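Local atomic coordinates of argininosuccinate lyase (Chelativorans sp., PDB entry 6RXA), a protein that acts as a C-N lyase (EDDS lyase) of the aspartase/fumarase superfamily and probably cleaves argininosuccinate to fumarate and L-arginine. Residues L124-L129 / L189-N194; L129-E133 / W471-T476; C196-A200 / R212-S216; L272-F276 / G344-T348. The protein carries 2 engineered substitutions. Residues are numbered along the deposited sequence.

Contact 1: L124-L129 / L189-N194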
loop_
_atom_site.group_PDB
_atom_site.type_symbol
_atom_site.label_atom_id
_atom_site.label_comp_id
_atom_site.label_asym_id
_atom_site.label_seq_id
_atom_site.Cartn_x
_atom_site.Cartn_y
_atom_site.Cartn_z
ATOM N N LEU A 124 -16.012 10.006 -13.524
ATOM C CA LEU A 124 -15.942 9.899 -12.068
ATOM C C LEU A 124 -17.090 10.647 -11.404
ATOM O O LEU A 124 -17.621 10.203 -10.377
ATOM C CB LEU A 124 -14.601 10.391 -11.529
ATOM C CG LEU A 124 -13.391 9.559 -11.940
ATOM C CD1 LEU A 124 -12.099 10.162 -11.392
ATOM C CD2 LEU A 124 -13.536 8.098 -11.509
ATOM N N ARG A 125 -17.483 11.795 -11.979
ATOM C CA ARG A 125 -18.589 12.585 -11.440
ATOM C C ARG A 125 -19.878 11.770 -11.433
ATOM O O ARG A 125 -20.575 11.703 -10.414
ATOM C CB ARG A 125 -18.734 13.856 -12.282
ATOM C CG ARG A 125 -19.863 14.775 -11.897
ATOM C CD ARG A 125 -19.870 16.028 -12.780
ATOM N NE ARG A 125 -20.264 15.717 -14.150
ATOM C CZ ARG A 125 -20.267 16.597 -15.147
ATOM N NH1 ARG A 125 -19.863 17.847 -14.946
ATOM N NH2 ARG A 125 -20.680 16.222 -16.343
ATOM N N ASP A 126 -20.207 11.130 -12.558
ATOM C CA ASP A 126 -21.399 10.286 -12.590
ATOM C C ASP A 126 -21.262 9.123 -11.613
ATOM O O ASP A 126 -22.225 8.768 -10.921
ATOM C CB ASP A 126 -21.657 9.772 -14.005
ATOM C CG ASP A 126 -22.565 10.705 -14.829
ATOM O OD1 ASP A 126 -23.121 11.691 -14.301
ATOM O OD2 ASP A 126 -22.722 10.446 -16.036
ATOM N N GLN A 127 -20.066 8.528 -11.523
ATOM C CA GLN A 127 -19.875 7.402 -10.614
ATOM C C GLN A 127 -19.928 7.845 -9.157
ATOM O O GLN A 127 -20.330 7.067 -8.285
ATOM C CB GLN A 127 -18.560 6.700 -10.918
ATOM C CG GLN A 127 -18.570 5.981 -12.264
ATOM C CD GLN A 127 -19.636 4.913 -12.363
ATOM O OE1 GLN A 127 -19.651 3.957 -11.594
ATOM N NE2 GLN A 127 -20.543 5.069 -13.322
ATOM N N LEU A 128 -19.531 9.085 -8.882
ATOM C CA LEU A 128 -19.647 9.624 -7.532
ATOM C C LEU A 128 -21.107 9.832 -7.147
ATOM O O LEU A 128 -21.502 9.509 -6.019
ATOM C CB LEU A 128 -18.819 10.901 -7.420
ATOM C CG LEU A 128 -18.594 11.528 -6.054
ATOM C CD1 LEU A 128 -18.056 10.482 -5.110
ATOM C CD2 LEU A 128 -17.606 12.670 -6.223
ATOM N N LEU A 129 -21.944 10.336 -8.062
ATOM C CA LEU A 129 -23.370 10.422 -7.760
ATOM C C LEU A 129 -23.984 9.031 -7.577
ATOM O O LEU A 129 -24.803 8.816 -6.678
ATOM C CB LEU A 129 -24.111 11.206 -8.840
ATOM C CG LEU A 129 -23.685 12.668 -8.945
ATOM C CD1 LEU A 129 -24.489 13.388 -10.012
ATOM C CD2 LEU A 129 -23.821 13.395 -7.618
ATOM N N LEU A 189 -15.433 15.845 -1.983
ATOM C CA LEU A 189 -14.715 15.413 -3.172
ATOM C C LEU A 189 -15.442 15.851 -4.440
ATOM O O LEU A 189 -14.810 16.287 -5.410
ATOM C CB LEU A 189 -14.580 13.895 -3.127
ATOM C CG LEU A 189 -14.141 13.232 -4.428
ATOM C CD1 LEU A 189 -12.726 13.618 -4.821
ATOM C CD2 LEU A 189 -14.244 11.721 -4.299
ATOM N N TYR A 190 -16.771 15.743 -4.452
ATOM C CA TYR A 190 -17.530 16.098 -5.645
ATOM C C TYR A 190 -17.202 17.514 -6.091
ATOM O O TYR A 190 -17.088 17.788 -7.293
ATOM C CB TYR A 190 -19.026 15.941 -5.378
ATOM C CG TYR A 190 -19.879 16.105 -6.626
ATOM C CD1 TYR A 190 -20.099 15.034 -7.474
ATOM C CD2 TYR A 190 -20.460 17.333 -6.949
ATOM C CE1 TYR A 190 -20.886 15.174 -8.607
ATOM C CE2 TYR A 190 -21.246 17.483 -8.081
ATOM C CZ TYR A 190 -21.458 16.394 -8.903
ATOM O OH TYR A 190 -22.242 16.526 -10.032
ATOM N N ALA A 191 -17.026 18.430 -5.139
ATOM C CA ALA A 191 -16.770 19.816 -5.513
ATOM C C ALA A 191 -15.443 19.975 -6.246
ATOM O O ALA A 191 -15.288 20.917 -7.043
ATOM C CB ALA A 191 -16.796 20.709 -4.269
ATOM N N ARG A 192 -14.473 19.098 -5.954
ATOM C CA ARG A 192 -13.191 19.122 -6.650
ATOM C C ARG A 192 -13.237 18.351 -7.969
ATOM O O ARG A 192 -12.535 18.726 -8.915
ATOM C CB ARG A 192 -12.068 18.610 -5.747
ATOM C CG ARG A 192 -11.573 19.661 -4.750
ATOM C CD ARG A 192 -10.453 19.132 -3.829
ATOM N NE ARG A 192 -10.924 18.191 -2.819
ATOM C CZ ARG A 192 -11.480 18.551 -1.665
ATOM N NH1 ARG A 192 -11.647 19.838 -1.376
ATOM N NH2 ARG A 192 -11.875 17.635 -0.803
ATOM N N ILE A 193 -14.029 17.274 -8.052
ATOM C CA ILE A 193 -14.167 16.541 -9.312
ATOM C C ILE A 193 -14.897 17.392 -10.340
ATOM O O ILE A 193 -14.553 17.384 -11.526
ATOM C CB ILE A 193 -14.891 15.201 -9.081
ATOM C CG1 ILE A 193 -13.964 14.208 -8.387
ATOM C CG2 ILE A 193 -15.379 14.607 -10.403
ATOM C CD1 ILE A 193 -14.556 12.867 -8.114
ATOM N N ASN A 194 -15.906 18.137 -9.903
ATOM C CA ASN A 194 -16.805 18.833 -10.822
ATOM C C ASN A 194 -16.282 20.214 -11.211
ATOM O O ASN A 194 -16.986 21.224 -11.136
ATOM C CB ASN A 194 -18.203 18.922 -10.234
ATOM C CG ASN A 194 -19.232 19.236 -11.294
ATOM O OD1 ASN A 194 -19.005 18.960 -12.470
ATOM N ND2 ASN A 194 -20.357 19.805 -10.892
#
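Helix 112-147 and the C-terminal end of helix 168-193 run nearly antiparallel, their local axes 160° apart and 10.1 Å at closest approach. Most of the interface is apolar. Leu128 points at the partner helix, and its CD2 is 3.6 Å from Ile193 CD1, 3.9 Å from Leu189 CG and 3.7 Å from Tyr190 CD1, where it meets the edge of the ring. Leu129 reaches the same ring from further along, its CD2 3.6 Å from Tyr190 CE1. Arg125 contributes its aliphatic stem: CG is 3.5 Å from Tyr190 CE1, and CB is 3.9 Å from Ile193 CG2.

A single hydrogen bond joins the segments, from Arg125 NH1 to Asn194 OD1 (2.8 Å, nearly linear at 170°). Asn194 is the first residue to leave helical geometry, so the bond is made where helix 168-193 ends. The same guanidinium donates through NH2 to Leu219 O and makes a cation-pi contact with Phe221, while helix 236-262 packs on Leu189 and Ile193 through His241.

Within a fully buried contact Arg125 thus serves two chemistries: its CB and CG belong to the apolar seam, and its guanidinium is hydrogen-bonded to Asn194, at the helix terminus, and to Leu219 O.

Contact 2: L129-E133 / W471-T476; sequences LRTIE and WLANAT
Two antiparallel helices of the helical bundle characteristic of the aspartase/fumarase superfamily meet here, with Leu129 packed as a knob into a hole of the partner helix. Both segments are alpha-helical throughout, 129-133 on helix 112-147 and 471-476 on the long helix 451-500. Their local axes approach to 10.6 Å with a signed crossing angle of -159°, and the nearest CA atoms are those of Leu129 and Leu472, 6.9 Å apart.

Leu129, with chi1 m and chi2 t, is seated among Trp471, Leu472, Ala475 and Thr476. Leu129 CD2 lies 3.8 Å from Trp471 CZ3, 3.9 Å from Leu472 CD1 and 3.9 Å from Ala475 CB. One turn on, Ile132 (m, t) points at the partner helix and places CD1 3.6 Å from Trp471 CZ3; its CG2 is 4.3 Å from Leu472 CD1. Glu133 borders the more exposed flank, with its CB 3.7 Å from Leu472 CD2.

On the other helix, Trp471 (chi1 t, chi2 97°) also stacks edge-to-face with Tyr190 of helix 168-193, bringing a third helix to the junction. Leu472 takes the t, p rotamer. The hole is closed by Thr476, whose m rotamer turns its hydroxyl back into its own helix, OG1 donating to Leu472 O at 2.9 Å.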
loop_
_atom_site.group_PDB
_atom_site.type_symbol
_atom_site.label_atom_id
_atom_site.label_comp_id
_atom_site.label_asym_id
_atom_site.label_seq_id
_atom_site.Cartn_x
_atom_site.Cartn_y
_atom_site.Cartn_z
ATOM N N LEU A 129 -21.944 10.336 -8.062
ATOM C CA LEU A 129 -23.370 10.422 -7.760
ATOM C C LEU A 129 -23.984 9.031 -7.577
ATOM O O LEU A 129 -24.803 8.816 -6.678
ATOM C CB LEU A 129 -24.111 11.206 -8.840
ATOM C CG LEU A 129 -23.685 12.668 -8.945
ATOM C CD1 LEU A 129 -24.489 13.388 -10.012
ATOM C CD2 LEU A 129 -23.821 13.395 -7.618
ATOM N N ARG A 130 -23.596 8.072 -8.421
ATOM C CA ARG A 130 -24.018 6.684 -8.239
ATOM C C ARG A 130 -23.629 6.166 -6.858
ATOM O O ARG A 130 -24.430 5.502 -6.176
ATOM C CB ARG A 130 -23.360 5.849 -9.337
ATOM C CG ARG A 130 -23.704 4.380 -9.323
ATOM C CD ARG A 130 -22.809 3.618 -10.292
ATOM N NE ARG A 130 -23.159 2.200 -10.362
ATOM C CZ ARG A 130 -22.301 1.234 -10.681
ATOM N NH1 ARG A 130 -21.026 1.530 -10.958
ATOM N NH2 ARG A 130 -22.714 -0.028 -10.703
ATOM N N THR A 131 -22.406 6.470 -6.424
ATOM C CA THR A 131 -21.918 6.010 -5.130
ATOM C C THR A 131 -22.660 6.685 -3.988
ATOM O O THR A 131 -23.064 6.015 -3.027
ATOM C CB THR A 131 -20.412 6.293 -5.044
ATOM O OG1 THR A 131 -19.710 5.518 -6.024
ATOM C CG2 THR A 131 -19.861 5.949 -3.677
ATOM N N ILE A 132 -22.858 8.007 -4.069
ATOM C CA ILE A 132 -23.618 8.718 -3.046
ATOM C C ILE A 132 -25.026 8.152 -2.932
ATOM O O ILE A 132 -25.541 7.963 -1.828
ATOM C CB ILE A 132 -23.598 10.235 -3.324
ATOM C CG1 ILE A 132 -22.180 10.757 -3.057
ATOM C CG2 ILE A 132 -24.614 10.971 -2.466
ATOM C CD1 ILE A 132 -21.913 12.167 -3.558
ATOM N N GLU A 133 -25.667 7.860 -4.063
ATOM C CA GLU A 133 -26.995 7.252 -4.014
ATOM C C GLU A 133 -26.959 5.910 -3.288
ATOM O O GLU A 133 -27.832 5.624 -2.460
ATOM C CB GLU A 133 -27.531 7.102 -5.433
ATOM C CG GLU A 133 -28.921 6.523 -5.510
ATOM C CD GLU A 133 -29.419 6.420 -6.939
ATOM O OE1 GLU A 133 -28.657 5.942 -7.801
ATOM O OE2 GLU A 133 -30.561 6.824 -7.199
ATOM N N TRP A 471 -29.466 17.052 -1.626
ATOM C CA TRP A 471 -28.198 17.372 -2.273
ATOM C C TRP A 471 -28.020 16.544 -3.538
ATOM O O TRP A 471 -27.637 17.064 -4.592
ATOM C CB TRP A 471 -27.044 17.111 -1.303
ATOM C CG TRP A 471 -25.716 17.512 -1.850
ATOM C CD1 TRP A 471 -25.066 18.680 -1.618
ATOM C CD2 TRP A 471 -24.891 16.762 -2.749
ATOM N NE1 TRP A 471 -23.867 18.704 -2.295
ATOM C CE2 TRP A 471 -23.741 17.538 -3.003
ATOM C CE3 TRP A 471 -25.003 15.502 -3.348
ATOM C CZ2 TRP A 471 -22.717 17.107 -3.846
ATOM C CZ3 TRP A 471 -23.979 15.072 -4.192
ATOM C CH2 TRP A 471 -22.855 15.879 -4.430
ATOM N N LEU A 472 -28.294 15.241 -3.446
ATOM C CA LEU A 472 -28.140 14.360 -4.596
ATOM C C LEU A 472 -29.099 14.730 -5.715
ATOM O O LEU A 472 -28.714 14.749 -6.890
ATOM C CB LEU A 472 -28.367 12.914 -4.164
ATOM C CG LEU A 472 -28.318 11.870 -5.282
ATOM C CD1 LEU A 472 -26.966 11.829 -5.958
ATOM C CD2 LEU A 472 -28.667 10.507 -4.702
ATOM N N ALA A 473 -30.353 15.020 -5.383
ATOM C CA ALA A 473 -31.306 15.407 -6.410
ATOM C C ALA A 473 -30.866 16.677 -7.124
ATOM O O ALA A 473 -30.986 16.778 -8.353
ATOM C CB ALA A 473 -32.677 15.592 -5.769
ATOM N N ASN A 474 -30.373 17.666 -6.374
ATOM C CA ASN A 474 -29.948 18.918 -6.986
ATOM C C ASN A 474 -28.759 18.699 -7.913
ATOM O O ASN A 474 -28.730 19.219 -9.041
ATOM C CB ASN A 474 -29.607 19.944 -5.909
ATOM C CG ASN A 474 -28.996 21.204 -6.488
ATOM O OD1 ASN A 474 -29.706 22.100 -6.942
ATOM N ND2 ASN A 474 -27.668 21.269 -6.491
ATOM N N ALA A 475 -27.759 17.936 -7.452
ATOM C CA ALA A 475 -26.572 17.695 -8.266
ATOM C C ALA A 475 -26.929 16.934 -9.533
ATOM O O ALA A 475 -26.425 17.249 -10.617
ATOM C CB ALA A 475 -25.509 16.929 -7.474
ATOM N N THR A 476 -27.809 15.930 -9.413
ATOM C CA THR A 476 -28.237 15.153 -10.574
ATOM C C THR A 476 -28.997 16.018 -11.570
ATOM O O THR A 476 -28.773 15.928 -12.786
ATOM C CB THR A 476 -29.096 13.974 -10.109
ATOM O OG1 THR A 476 -28.322 13.118 -9.250
ATOM C CG2 THR A 476 -29.578 13.168 -11.300
#

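Contact 3: C196-A200 / R212-S216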
loop_
_atom_site.group_PDB
_atom_site.type_symbol
_atom_site.label_atom_id
_atom_site.label_comp_id
_atom_site.label_asym_id
_atom_site.label_seq_id
_atom_site.Cartn_x
_atom_site.Cartn_y
_atom_site.Cartn_z
ATOM N N CYS A 196 -13.981 22.002 -14.521
ATOM C CA CYS A 196 -13.687 21.718 -15.921
ATOM C C CYS A 196 -12.267 22.142 -16.296
ATOM O O CYS A 196 -11.938 23.334 -16.157
ATOM C CB CYS A 196 -14.674 22.453 -16.806
ATOM S SG CYS A 196 -14.523 21.963 -18.525
ATOM N N PRO A 197 -11.432 21.243 -16.800
ATOM C CA PRO A 197 -10.076 21.621 -17.244
ATOM C C PRO A 197 -9.981 21.973 -18.720
ATOM O O PRO A 197 -8.893 22.323 -19.187
ATOM C CB PRO A 197 -9.270 20.350 -16.959
ATOM C CG PRO A 197 -10.258 19.248 -17.284
ATOM C CD PRO A 197 -11.612 19.774 -16.814
ATOM N N LEU A 198 -11.075 21.894 -19.469
ATOM C CA LEU A 198 -11.022 22.194 -20.891
ATOM C C LEU A 198 -10.623 23.643 -21.123
ATOM O O LEU A 198 -11.060 24.555 -20.418
ATOM C CB LEU A 198 -12.377 21.897 -21.523
ATOM C CG LEU A 198 -12.621 20.391 -21.599
ATOM C CD1 LEU A 198 -14.085 20.110 -21.854
ATOM C CD2 LEU A 198 -11.748 19.735 -22.673
ATOM N N GLY A 199 -9.783 23.848 -22.133
ATOM C CA GLY A 199 -9.159 25.129 -22.394
ATOM C C GLY A 199 -7.700 25.150 -22.009
ATOM O O GLY A 199 -6.962 26.044 -22.457
ATOM N N ALA A 200 -7.261 24.191 -21.196
ATOM C CA ALA A 200 -5.839 24.026 -20.932
ATOM C C ALA A 200 -5.093 23.521 -22.159
ATOM O O ALA A 200 -3.870 23.689 -22.250
ATOM C CB ALA A 200 -5.642 23.036 -19.785
ATOM N N ARG A 212 -13.902 29.450 -21.940
ATOM C CA ARG A 212 -13.806 28.257 -21.109
ATOM C C ARG A 212 -15.032 28.079 -20.230
ATOM O O ARG A 212 -15.413 26.941 -19.922
ATOM C CB ARG A 212 -12.542 28.343 -20.260
ATOM C CG ARG A 212 -11.245 28.372 -21.064
ATOM C CD ARG A 212 -10.023 28.197 -20.145
ATOM N NE ARG A 212 -10.132 26.955 -19.395
ATOM C CZ ARG A 212 -9.563 26.720 -18.214
ATOM N NH1 ARG A 212 -8.797 27.639 -17.624
ATOM N NH2 ARG A 212 -9.768 25.551 -17.623
ATOM N N ASP A 213 -15.668 29.177 -19.829
ATOM C CA ASP A 213 -16.866 29.083 -19.007
ATOM C C ASP A 213 -18.033 28.471 -19.776
ATOM O O ASP A 213 -18.862 27.774 -19.181
ATOM C CB ASP A 213 -17.246 30.470 -18.486
ATOM C CG ASP A 213 -16.269 30.998 -17.450
ATOM O OD1 ASP A 213 -15.808 30.205 -16.611
ATOM O OD2 ASP A 213 -15.972 32.210 -17.474
ATOM N N ARG A 214 -18.127 28.714 -21.085
ATOM C CA ARG A 214 -19.232 28.143 -21.852
ATOM C C ARG A 214 -19.086 26.631 -21.974
ATOM O O ARG A 214 -20.054 25.882 -21.781
ATOM C CB ARG A 214 -19.306 28.785 -23.238
ATOM C CG ARG A 214 -20.256 28.084 -24.235
ATOM C CD ARG A 214 -21.746 28.238 -23.895
ATOM N NE ARG A 214 -22.067 29.608 -23.519
ATOM C CZ ARG A 214 -22.673 29.958 -22.389
ATOM N NH1 ARG A 214 -22.894 31.239 -22.142
ATOM N NH2 ARG A 214 -23.084 29.036 -21.524
ATOM N N THR A 215 -17.892 26.155 -22.338
ATOM C CA THR A 215 -17.704 24.716 -22.470
ATOM C C THR A 215 -18.009 24.032 -21.147
ATOM O O THR A 215 -18.662 22.981 -21.110
ATOM C CB THR A 215 -16.263 24.428 -22.892
ATOM O OG1 THR A 215 -15.844 25.404 -23.858
ATOM C CG2 THR A 215 -16.159 23.052 -23.503
ATOM N N SER A 216 -17.543 24.635 -20.053
ATOM C CA SER A 216 -17.778 24.112 -18.712
ATOM C C SER A 216 -19.267 24.020 -18.410
ATOM O O SER A 216 -19.754 22.979 -17.964
ATOM C CB SER A 216 -17.071 25.029 -17.711
ATOM O OG SER A 216 -17.268 24.604 -16.381
HETATM O O HOH W 1 -13.798 24.731 -20.299
#
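The side chain of Arg212 folds back over the loop that follows helix 168-193. From an m chi1 and a t chi2 it bends at chi3 (p), which brings Arg212 NE to Leu198 O at 2.8 Å; a weak bond from Arg212 NH2 to Leu198 O (3.2 Å) accompanies it. The guanidinium is used further by Val225 O and Val226 O and by Lys446 O of a second subunit. A water donates to both Leu198 O (2.7 Å) and Arg212 O (2.8 Å).

Cys196, chi1 t, points at the helix with CB 3.4 Å from Ser216 OG, while its SG accepts from Leu198 N at 3.6 Å. Leu198 (m, t) sets CD1 4.0 Å from Thr215 CG2. Gly199, with phi 106°, passes close to Arg212, Gly199 CA 3.6 Å from Arg212 NE; a CB there would clash. The side chain of Ala200 is about 7 Å from that of Asn113, a residue seen to bind succinate. Pro197 to Ala200 form a type II beta turn, with the classic glycine at its third position.

Contact 4: L272-F276 / G344-T348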
loop_
_atom_site.group_PDB
_atom_site.type_symbol
_atom_site.label_atom_id
_atom_site.label_comp_id
_atom_site.label_asym_id
_atom_site.label_seq_id
_atom_site.Cartn_x
_atom_site.Cartn_y
_atom_site.Cartn_z
ATOM N N LEU A 272 -28.181 -14.557 9.032
ATOM C CA LEU A 272 -28.419 -13.956 7.736
ATOM C C LEU A 272 -29.710 -14.495 7.142
ATOM O O LEU A 272 -30.054 -15.669 7.304
ATOM C CB LEU A 272 -27.287 -14.324 6.790
ATOM C CG LEU A 272 -25.942 -13.677 7.079
ATOM C CD1 LEU A 272 -24.858 -14.287 6.185
ATOM C CD2 LEU A 272 -25.988 -12.161 6.876
ATOM N N ASP A 273 -30.421 -13.637 6.422
ATOM C CA ASP A 273 -31.494 -14.140 5.576
ATOM C C ASP A 273 -30.925 -15.171 4.605
ATOM O O ASP A 273 -29.813 -15.020 4.093
ATOM C CB ASP A 273 -32.138 -13.004 4.787
ATOM C CG ASP A 273 -33.452 -13.413 4.171
ATOM O OD1 ASP A 273 -34.467 -13.407 4.909
ATOM O OD2 ASP A 273 -33.461 -13.780 2.977
ATOM N N ALA A 274 -31.708 -16.222 4.347
ATOM C CA ALA A 274 -31.293 -17.261 3.414
ATOM C C ALA A 274 -30.829 -16.694 2.079
ATOM O O ALA A 274 -29.915 -17.243 1.455
ATOM C CB ALA A 274 -32.465 -18.214 3.145
ATOM N N SER A 275 -31.442 -15.596 1.631
ATOM C CA SER A 275 -31.116 -15.007 0.340
ATOM C C SER A 275 -29.762 -14.320 0.320
ATOM O O SER A 275 -29.320 -13.888 -0.751
ATOM C CB SER A 275 -32.209 -14.014 -0.070
ATOM O OG SER A 275 -32.250 -12.871 0.772
ATOM N N PHE A 276 -29.091 -14.211 1.467
ATOM C CA PHE A 276 -27.762 -13.620 1.554
ATOM C C PHE A 276 -26.712 -14.618 2.022
ATOM O O PHE A 276 -25.579 -14.219 2.321
ATOM C CB PHE A 276 -27.790 -12.367 2.438
ATOM C CG PHE A 276 -28.397 -11.192 1.751
ATOM C CD1 PHE A 276 -27.652 -10.451 0.850
ATOM C CD2 PHE A 276 -29.727 -10.865 1.937
ATOM C CE1 PHE A 276 -28.218 -9.393 0.172
ATOM C CE2 PHE A 276 -30.289 -9.803 1.259
ATOM C CZ PHE A 276 -29.535 -9.071 0.378
ATOM N N GLY A 344 -28.856 -4.872 1.742
ATOM C CA GLY A 344 -29.812 -5.960 1.877
ATOM C C GLY A 344 -29.554 -6.837 3.090
ATOM O O GLY A 344 -30.494 -7.290 3.746
ATOM N N VAL A 345 -28.279 -7.091 3.405
ATOM C CA VAL A 345 -27.941 -7.836 4.619
ATOM C C VAL A 345 -28.555 -7.168 5.842
ATOM O O VAL A 345 -29.149 -7.827 6.709
ATOM C CB VAL A 345 -26.414 -7.968 4.764
ATOM C CG1 VAL A 345 -26.063 -8.378 6.196
ATOM C CG2 VAL A 345 -25.872 -8.975 3.784
ATOM N N VAL A 346 -28.363 -5.852 5.961
ATOM C CA VAL A 346 -28.857 -5.128 7.129
ATOM C C VAL A 346 -30.378 -5.141 7.152
ATOM O O VAL A 346 -31.004 -5.461 8.172
ATOM C CB VAL A 346 -28.289 -3.693 7.159
ATOM C CG1 VAL A 346 -29.054 -2.844 8.165
ATOM C CG2 VAL A 346 -26.790 -3.711 7.451
ATOM N N ARG A 347 -31.003 -4.835 6.016
ATOM C CA ARG A 347 -32.458 -4.806 5.972
ATOM C C ARG A 347 -33.053 -6.132 6.426
ATOM O O ARG A 347 -34.045 -6.160 7.175
ATOM C CB ARG A 347 -32.917 -4.468 4.555
ATOM C CG ARG A 347 -34.434 -4.519 4.402
ATOM C CD ARG A 347 -34.872 -4.173 2.983
ATOM N NE ARG A 347 -34.443 -5.166 2.001
ATOM C CZ ARG A 347 -33.464 -4.989 1.119
ATOM N NH1 ARG A 347 -32.775 -3.855 1.067
ATOM N NH2 ARG A 347 -33.176 -5.967 0.274
ATOM N N THR A 348 -32.464 -7.241 5.983
ATOM C CA THR A 348 -33.076 -8.546 6.178
ATOM C C THR A 348 -32.482 -9.343 7.330
ATOM O O THR A 348 -32.901 -10.488 7.537
ATOM C CB THR A 348 -32.987 -9.382 4.890
ATOM O OG1 THR A 348 -31.625 -9.644 4.538
ATOM C CG2 THR A 348 -33.652 -8.656 3.743
HETATM O O HOH W 2 -29.589 -10.781 6.097
#
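Phe276, Thr348 and Val345 bury the most surface where the loop after strand 270-271 lies against helix 329-348. The ring of Phe276 lies with one face over the helix backbone, covering Gly344 C and Val345 N. Its CZ comes to 3.5 Å from Gly344 CA, an approach possible because Gly344 has no CB: one at that position would fall 2.3 Å from Phe276 CZ. On the same ring, Phe276 CD1 packs 3.7 Å from Val345 CG2 and Phe276 CD2 lies 3.4 Å from Thr348 OG1.

Val345 also meets Leu272, its CG1 3.8 Å from Leu272 CD2, and extends the apolar patch to Leu292 of helix 290-301. The side chain of Leu272 is about 7 Å from that of Asn288, a residue seen to bind fumarate. Thr348, in the p rotamer, turns its hydroxyl back to donate from OG1 to Gly344 O at 2.7 Å. Thr348 OG1 then accepts from a water (2.8 Å), which donates also to Val345 O (3.0 Å) and accepts from Asp273 N (3.0 Å). Asp273 presents its CB 3.4 Å from Thr348 OG1 and uses OD2 for an Asx turn with Ser275 N (3.0 Å), reinforced by Ser275 OG (2.7 Å); its OD1 binds His350.

The loop therefore holds to the helix by an aromatic face on bare backbone, while the polar groups are linked through one water.

Contacts 1 and 2 form one continuous piece of the helical bundle: their centres are 9 Å apart, they share Leu129 on helix 112-147, and Tyr190 CG of one touches Trp471 CH2 of the other at 3.7 Å. Helix 112-147 thus binds both helix 168-193 and helix 451-500, joining early and late sequence; the segments of the two contacts alternate along the chain. Contact 3 follows contact 1 directly in sequence, its centre 16 Å away, and contact 4 comes after it; both fall between the two segments of contact 2. Contacts 3 and 4, about 46 Å apart between centres, lie on opposite sides of the chain's centre, each near residues seen to bind ligands.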